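Local coordinates for hypothetical protein TM1380 (Thermotoga maritima, PDB 1Z85), which probably methylates N3 of a uridine in the 16S rRNA of the assembled 30S ribosomal subunit, with S-adenosyl-L-methionine as methyl donor, at residues R98-F101 and L102-C106; A49-G52 and N53-Y57; K81-T84 and E85-S88. All coordinates share one frame; numbering follows the deposited sequence.

Contact 1 (R98-F101 and L102-C106)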
loop_
_atom_site.group_PDB
_atom_site.type_symbol
_atom_site.label_atom_id
_atom_site.label_comp_id
_atom_site.label_asym_id
_atom_site.label_seq_id
_atom_site.Cartn_x
_atom_site.Cartn_y
_atom_site.Cartn_z
ATOM N N ARG B 98 -5.270 1.184 -12.298
ATOM C CA ARG B 98 -4.028 0.483 -11.949
ATOM C C ARG B 98 -2.842 1.335 -12.358
ATOM O O ARG B 98 -1.910 1.461 -11.589
ATOM C CB ARG B 98 -3.938 -0.859 -12.654
ATOM C CG ARG B 98 -4.823 -1.893 -12.027
ATOM C CD ARG B 98 -5.023 -3.112 -12.920
ATOM N NE ARG B 98 -3.899 -4.037 -12.866
ATOM C CZ ARG B 98 -3.823 -5.100 -12.068
ATOM N NH1 ARG B 98 -4.766 -5.381 -11.164
ATOM N NH2 ARG B 98 -2.763 -5.864 -12.160
ATOM N N THR B 99 -2.872 1.866 -13.594
ATOM C CA THR B 99 -1.775 2.680 -14.153
ATOM C C THR B 99 -1.548 3.933 -13.343
ATOM O O THR B 99 -0.450 4.252 -13.054
ATOM C CB THR B 99 -2.033 3.011 -15.628
ATOM O OG1 THR B 99 -2.291 1.801 -16.346
ATOM C CG2 THR B 99 -0.829 3.620 -16.286
ATOM N N ARG B 100 -2.598 4.636 -12.954
ATOM C CA ARG B 100 -2.440 5.856 -12.195
ATOM C C ARG B 100 -1.783 5.552 -10.852
ATOM O O ARG B 100 -0.882 6.251 -10.424
ATOM C CB ARG B 100 -3.819 6.504 -12.000
ATOM C CG ARG B 100 -3.797 7.817 -11.221
ATOM C CD ARG B 100 -5.252 8.153 -10.773
ATOM N NE ARG B 100 -5.448 9.113 -9.688
ATOM C CZ ARG B 100 -5.119 10.417 -9.673
ATOM N NH1 ARG B 100 -4.447 10.990 -10.675
ATOM N NH2 ARG B 100 -5.432 11.152 -8.589
ATOM N N PHE B 101 -2.255 4.491 -10.197
ATOM C CA PHE B 101 -1.698 3.976 -8.928
ATOM C C PHE B 101 -0.212 3.671 -9.008
ATOM O O PHE B 101 0.566 4.118 -8.167
ATOM C CB PHE B 101 -2.469 2.718 -8.448
ATOM C CG PHE B 101 -1.857 2.069 -7.247
ATOM C CD1 PHE B 101 -2.086 2.578 -5.978
ATOM C CD2 PHE B 101 -1.003 0.996 -7.386
ATOM C CE1 PHE B 101 -1.456 1.998 -4.854
ATOM C CE2 PHE B 101 -0.373 0.436 -6.311
ATOM C CZ PHE B 101 -0.579 0.925 -5.035
ATOM N N LEU B 102 0.199 2.957 -10.054
ATOM C CA LEU B 102 1.586 2.579 -10.178
ATOM C C LEU B 102 2.488 3.780 -10.402
ATOM O O LEU B 102 3.550 3.880 -9.795
ATOM C CB LEU B 102 1.803 1.574 -11.292
ATOM C CG LEU B 102 1.217 0.173 -11.083
ATOM C CD1 LEU B 102 1.338 -0.632 -12.393
ATOM C CD2 LEU B 102 1.949 -0.522 -9.950
ATOM N N ILE B 103 2.088 4.674 -11.303
ATOM C CA ILE B 103 2.774 5.934 -11.471
ATOM C C ILE B 103 2.896 6.758 -10.177
ATOM O O ILE B 103 3.939 7.337 -9.905
ATOM C CB ILE B 103 2.014 6.826 -12.452
ATOM C CG1 ILE B 103 1.927 6.177 -13.841
ATOM C CG2 ILE B 103 2.691 8.176 -12.583
ATOM C CD1 ILE B 103 0.877 6.857 -14.732
ATOM N N GLU B 104 1.827 6.835 -9.403
ATOM C CA GLU B 104 1.842 7.619 -8.144
ATOM C C GLU B 104 2.835 7.061 -7.156
ATOM O O GLU B 104 3.582 7.791 -6.475
ATOM C CB GLU B 104 0.437 7.680 -7.539
ATOM C CG GLU B 104 -0.452 8.797 -8.169
ATOM C CD GLU B 104 -1.960 8.827 -7.747
ATOM O OE1 GLU B 104 -2.429 8.042 -6.874
ATOM O OE2 GLU B 104 -2.677 9.652 -8.372
ATOM N N LYS B 105 2.841 5.746 -7.068
ATOM C CA LYS B 105 3.793 4.999 -6.219
ATOM C C LYS B 105 5.191 5.123 -6.662
ATOM O O LYS B 105 6.091 5.210 -5.838
ATOM C CB LYS B 105 3.397 3.528 -6.160
ATOM C CG LYS B 105 2.375 3.202 -5.042
ATOM C CD LYS B 105 1.330 4.295 -4.881
ATOM C CE LYS B 105 0.970 4.550 -3.466
ATOM N NZ LYS B 105 0.188 5.842 -3.303
ATOM N N CYS B 106 5.420 5.132 -7.962
ATOM C CA CYS B 106 6.766 5.422 -8.475
ATOM C C CYS B 106 7.321 6.790 -8.059
ATOM O O CYS B 106 8.498 6.923 -7.731
ATOM C CB CYS B 106 6.775 5.362 -9.996
ATOM S SG CYS B 106 6.770 3.707 -10.682
#
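Phe101 and Lys105 meet one turn apart in a local i to i+4 contact on helix 96-108, the connecting helix of a beta-alpha-beta unit between strands 87-92 and 113-117. The lysine lays its CD over one face of the phenylalanine ring, toward the rim, in a CH-pi contact 4.0 Å from CD to the ring centroid. With CG of Phe101 anti to the backbone N (chi1 174°), the ring lies where Lys105 can pass over it. Bends along the lysine chain then carry NZ on to Glu108, with which it forms a salt bridge. The backbone repeats the same spacing: Ile103 N bonds to Thr99 O at 3.1 Å, nearly straight, and Lys105 N to Phe101 O at 3.0 Å. In this SPOUT-family methyltransferase domain the helix shows several faces. Phe101 and Leu102 pack on helix 216-230, whereas Ile103 turns to helix 128-142; Lys105 also touches Thr218 of the second subunit. With an alanine in place of Phe101, the methylenes of Lys105 would probably lose their aromatic support, and a gap is likely to open against Ile221 of helix 216-230. On another side, Thr99 CG2 lies 4.0 Å from Ile103 CD1.

Contact 2 (A49-G52 and N53-Y57); sequences ATDG and NGFSY
The Tyr57 ring meets Asp51 at its edge, where the backbone N of Asp51 lies in the ring plane, and Ala49 O and Thr50 CA approach the same rim. No atom of segment 49-52 sits over either face of the ring; outside the two segments, the tyrosine side chain packs on Val26, Val76 and Ala21. The Asp51 carboxylate stands nearly upright to the ring, their planes 81° apart, and its OD2 receives the hydroxyl of Tyr57 at 2.9 Å from OH. Asp51 OD1 accepts from Asn53 N at 3.0 Å and, weakly, from Phe55 N. Tyr57 OH and Asn53 N meet the carboxylate from opposite faces, each well out of its plane. Asp51 holds CG between its backbone N and carbonyl carbon (chi1 55°), which brings the acid back over the turn.

Behind this lies the hairpin of strands 46-50 and 55-64 in the PUA-like domain. Ala49 and Tyr57 form an antiparallel hydrogen-bonded pair, with Tyr57 N 2.8 Å from Ala49 O. At the end of the strand Thr50 OG1 gives its proton to Phe55 O at 2.8 Å and accepts from Gly52 N at 3.0 Å, closing an ST turn. Gly52 and Gly54 both have positive phi; at Gly54 a side chain would jam against the preceding carbonyl.

Two side chains thus bind much of the turn's backbone. The one carboxylate, met by the N-H of Asn53, more weakly by that of Phe55, and by the Tyr57 hydroxyl, is probably favoured as an anion and is likely to be restrained from turning.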
loop_
_atom_site.group_PDB
_atom_site.type_symbol
_atom_site.label_atom_id
_atom_site.label_comp_id
_atom_site.label_asym_id
_atom_site.label_seq_id
_atom_site.Cartn_x
_atom_site.Cartn_y
_atom_site.Cartn_z
ATOM N N ALA B 49 7.353 27.402 -5.707
ATOM C CA ALA B 49 7.177 26.537 -6.871
ATOM C C ALA B 49 8.409 25.695 -7.105
ATOM O O ALA B 49 9.474 25.998 -6.571
ATOM C CB ALA B 49 6.874 27.358 -8.115
ATOM N N THR B 50 8.228 24.615 -7.865
ATOM C CA THR B 50 9.333 23.864 -8.435
ATOM C C THR B 50 9.179 23.785 -9.933
ATOM O O THR B 50 8.069 23.859 -10.451
ATOM C CB THR B 50 9.427 22.435 -7.878
ATOM O OG1 THR B 50 10.525 21.739 -8.503
ATOM C CG2 THR B 50 8.137 21.685 -8.096
ATOM N N ASP B 51 10.296 23.624 -10.636
ATOM C CA ASP B 51 10.234 23.376 -12.072
ATOM C C ASP B 51 10.201 21.879 -12.394
ATOM O O ASP B 51 10.125 21.523 -13.534
ATOM C CB ASP B 51 11.391 24.066 -12.807
ATOM C CG ASP B 51 12.738 23.687 -12.273
ATOM O OD1 ASP B 51 12.783 22.854 -11.349
ATOM O OD2 ASP B 51 13.745 24.252 -12.751
ATOM N N GLY B 52 10.287 21.016 -11.381
ATOM C CA GLY B 52 10.430 19.584 -11.621
ATOM C C GLY B 52 11.798 19.098 -12.067
ATOM O O GLY B 52 11.960 17.917 -12.400
ATOM N N ASN B 53 12.801 19.974 -12.090
ATOM C CA ASN B 53 14.185 19.542 -12.359
ATOM C C ASN B 53 15.098 19.765 -11.171
ATOM O O ASN B 53 16.305 19.888 -11.321
ATOM C CB ASN B 53 14.755 20.224 -13.592
ATOM C CG ASN B 53 13.792 20.206 -14.747
ATOM O OD1 ASN B 53 13.510 21.254 -15.334
ATOM N ND2 ASN B 53 13.251 19.017 -15.071
ATOM N N GLY B 54 14.521 19.773 -9.982
ATOM C CA GLY B 54 15.311 19.846 -8.751
ATOM C C GLY B 54 15.376 21.208 -8.094
ATOM O O GLY B 54 15.949 21.354 -6.989
ATOM N N PHE B 55 14.788 22.217 -8.730
ATOM C CA PHE B 55 14.887 23.543 -8.163
ATOM C C PHE B 55 13.630 23.969 -7.458
ATOM O O PHE B 55 12.504 23.550 -7.805
ATOM C CB PHE B 55 15.330 24.559 -9.217
ATOM C CG PHE B 55 16.728 24.314 -9.711
ATOM C CD1 PHE B 55 16.963 23.383 -10.722
ATOM C CD2 PHE B 55 17.796 24.968 -9.142
ATOM C CE1 PHE B 55 18.236 23.122 -11.177
ATOM C CE2 PHE B 55 19.086 24.720 -9.598
ATOM C CZ PHE B 55 19.301 23.778 -10.624
ATOM N N SER B 56 13.862 24.771 -6.423
ATOM C CA SER B 56 12.808 25.417 -5.664
ATOM C C SER B 56 12.882 26.937 -5.909
ATOM O O SER B 56 13.974 27.524 -5.900
ATOM C CB SER B 56 12.967 25.084 -4.171
ATOM O OG SER B 56 12.048 25.806 -3.376
ATOM N N TYR B 57 11.725 27.563 -6.123
ATOM C CA TYR B 57 11.646 29.011 -6.291
ATOM C C TYR B 57 10.694 29.625 -5.258
ATOM O O TYR B 57 9.544 29.209 -5.106
ATOM C CB TYR B 57 11.201 29.383 -7.713
ATOM C CG TYR B 57 12.029 28.723 -8.796
ATOM C CD1 TYR B 57 11.722 27.432 -9.250
ATOM C CD2 TYR B 57 13.135 29.366 -9.348
ATOM C CE1 TYR B 57 12.497 26.812 -10.231
ATOM C CE2 TYR B 57 13.913 28.754 -10.347
ATOM C CZ TYR B 57 13.592 27.485 -10.776
ATOM O OH TYR B 57 14.344 26.879 -11.747
#

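Contact 3 (K81-T84 and E85-S88); sequences KEPT and EKLS
Polar contact comes first: Lys86 reaches back across a bend in the chain to the carbonyl of Pro83, NZ giving a hydrogen bond to Pro83 O at 2.6 Å. The ammonium arrives almost head-on, with a C=O...N angle of 166°, an approach that probably lets the carbonyl dipole favour the charge. The lysine gets there by folding: CG starts beside the backbone N (chi1 -46°), and bends at chi2 and at chi4 (-56°) swing the end of the chain round over the proline. The bond ties residues three apart and spans the bend.

Van der Waals contact is slighter. CB of Pro83 points toward the following residues and comes 3.9 Å from Glu85 O, while Pro83 CG lies 4.3 Å from Lys86 NZ. Pro83 also packs on Asp112 and Lys233, which places the proline against the C-terminal tail and the loop before strand 113-117.

Residues 81-86 belong to the linker that leads from strand 69-78, the last of the PUA-like domain, to strand 87-92, first in chain order of the parallel sheet in the methyltransferase domain. That domain has the alpha/beta knot fold of the SPOUT family. Leu87 and Ser88 already belong to the sheet: Leu87 bonds through its backbone to Asp112, just before strand 113-117, and to Glu113 on it, and Ser88 to Ile182 and Val184 of strand 182-186.

A salt bridge and a hydrogen bond tie the bend to the chain's end. Glu85 extends beyond CG, and its OE2 forms a salt bridge with Lys231 NZ. Its backbone O accepts a hydrogen bond from Lys233 NZ, which brings a second lysine of the C-terminal tail to the same residue.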
loop_
_atom_site.group_PDB
_atom_site.type_symbol
_atom_site.label_atom_id
_atom_site.label_comp_id
_atom_site.label_asym_id
_atom_site.label_seq_id
_atom_site.Cartn_x
_atom_site.Cartn_y
_atom_site.Cartn_z
ATOM N N LYS B 81 19.611 16.797 -6.894
ATOM C CA LYS B 81 20.432 16.633 -8.131
ATOM C C LYS B 81 20.149 15.278 -8.777
ATOM O O LYS B 81 19.575 14.409 -8.128
ATOM C CB LYS B 81 21.939 16.851 -7.878
ATOM N N GLU B 82 20.495 15.130 -10.063
ATOM C CA GLU B 82 20.305 13.864 -10.771
ATOM C C GLU B 82 21.109 12.794 -10.067
ATOM O O GLU B 82 22.260 13.022 -9.711
ATOM C CB GLU B 82 20.705 13.946 -12.258
ATOM N N PRO B 83 20.506 11.618 -9.846
ATOM C CA PRO B 83 21.234 10.554 -9.141
ATOM C C PRO B 83 22.228 9.863 -10.076
ATOM O O PRO B 83 21.987 9.776 -11.284
ATOM C CB PRO B 83 20.118 9.594 -8.737
ATOM C CG PRO B 83 19.148 9.731 -9.837
ATOM C CD PRO B 83 19.167 11.176 -10.265
ATOM N N THR B 84 23.328 9.366 -9.516
ATOM C CA THR B 84 24.303 8.605 -10.291
ATOM C C THR B 84 23.789 7.218 -10.622
ATOM O O THR B 84 24.018 6.750 -11.729
ATOM C CB THR B 84 25.630 8.432 -9.567
ATOM O OG1 THR B 84 25.714 9.378 -8.502
ATOM C CG2 THR B 84 26.787 8.614 -10.546
ATOM N N GLU B 85 23.104 6.549 -9.693
ATOM C CA GLU B 85 22.464 5.284 -10.065
ATOM C C GLU B 85 20.927 5.321 -10.021
ATOM O O GLU B 85 20.296 5.712 -9.045
ATOM C CB GLU B 85 23.145 4.097 -9.382
ATOM C CG GLU B 85 22.374 3.210 -8.455
ATOM C CD GLU B 85 23.317 2.151 -7.867
ATOM O OE1 GLU B 85 24.214 1.703 -8.618
ATOM O OE2 GLU B 85 23.190 1.808 -6.666
ATOM N N LYS B 86 20.341 4.977 -11.153
ATOM C CA LYS B 86 18.924 5.196 -11.365
ATOM C C LYS B 86 18.152 3.939 -10.988
ATOM O O LYS B 86 18.628 2.812 -11.170
ATOM C CB LYS B 86 18.601 5.569 -12.815
ATOM C CG LYS B 86 19.499 6.626 -13.460
ATOM C CD LYS B 86 18.783 7.941 -13.791
ATOM C CE LYS B 86 19.749 8.941 -14.473
ATOM N NZ LYS B 86 20.983 9.237 -13.662
ATOM N N LEU B 87 16.960 4.176 -10.442
ATOM C CA LEU B 87 15.942 3.153 -10.276
ATOM C C LEU B 87 14.876 3.360 -11.360
ATOM O O LEU B 87 14.235 4.409 -11.436
ATOM C CB LEU B 87 15.351 3.258 -8.878
ATOM C CG LEU B 87 14.153 2.333 -8.606
ATOM C CD1 LEU B 87 14.524 0.876 -8.764
ATOM C CD2 LEU B 87 13.628 2.589 -7.235
ATOM N N SER B 88 14.693 2.357 -12.201
ATOM C CA SER B 88 13.736 2.429 -13.314
ATOM C C SER B 88 12.623 1.394 -13.067
ATOM O O SER B 88 12.883 0.329 -12.518
ATOM C CB SER B 88 14.440 2.169 -14.660
ATOM O OG SER B 88 15.505 3.089 -14.844
#

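In the fold
The three contacts follow one another along the chain in the order contact 2, contact 3, contact 1, and trace the passage from one domain to the next. Contact 2 closes a hairpin in the PUA-like domain; contact 3 lies in the linker that enters the methyltransferase domain, about 17 Å away between centres and about 6 Å between nearest atoms. From there strand 87-92 is followed by helix 96-108, which carries contact 1, its centre about 19 Å from that of contact 3. Contacts 1 and 2 are about 22 Å apart between centres, and none of the three touches another. Contact 1 alone also reaches the second subunit.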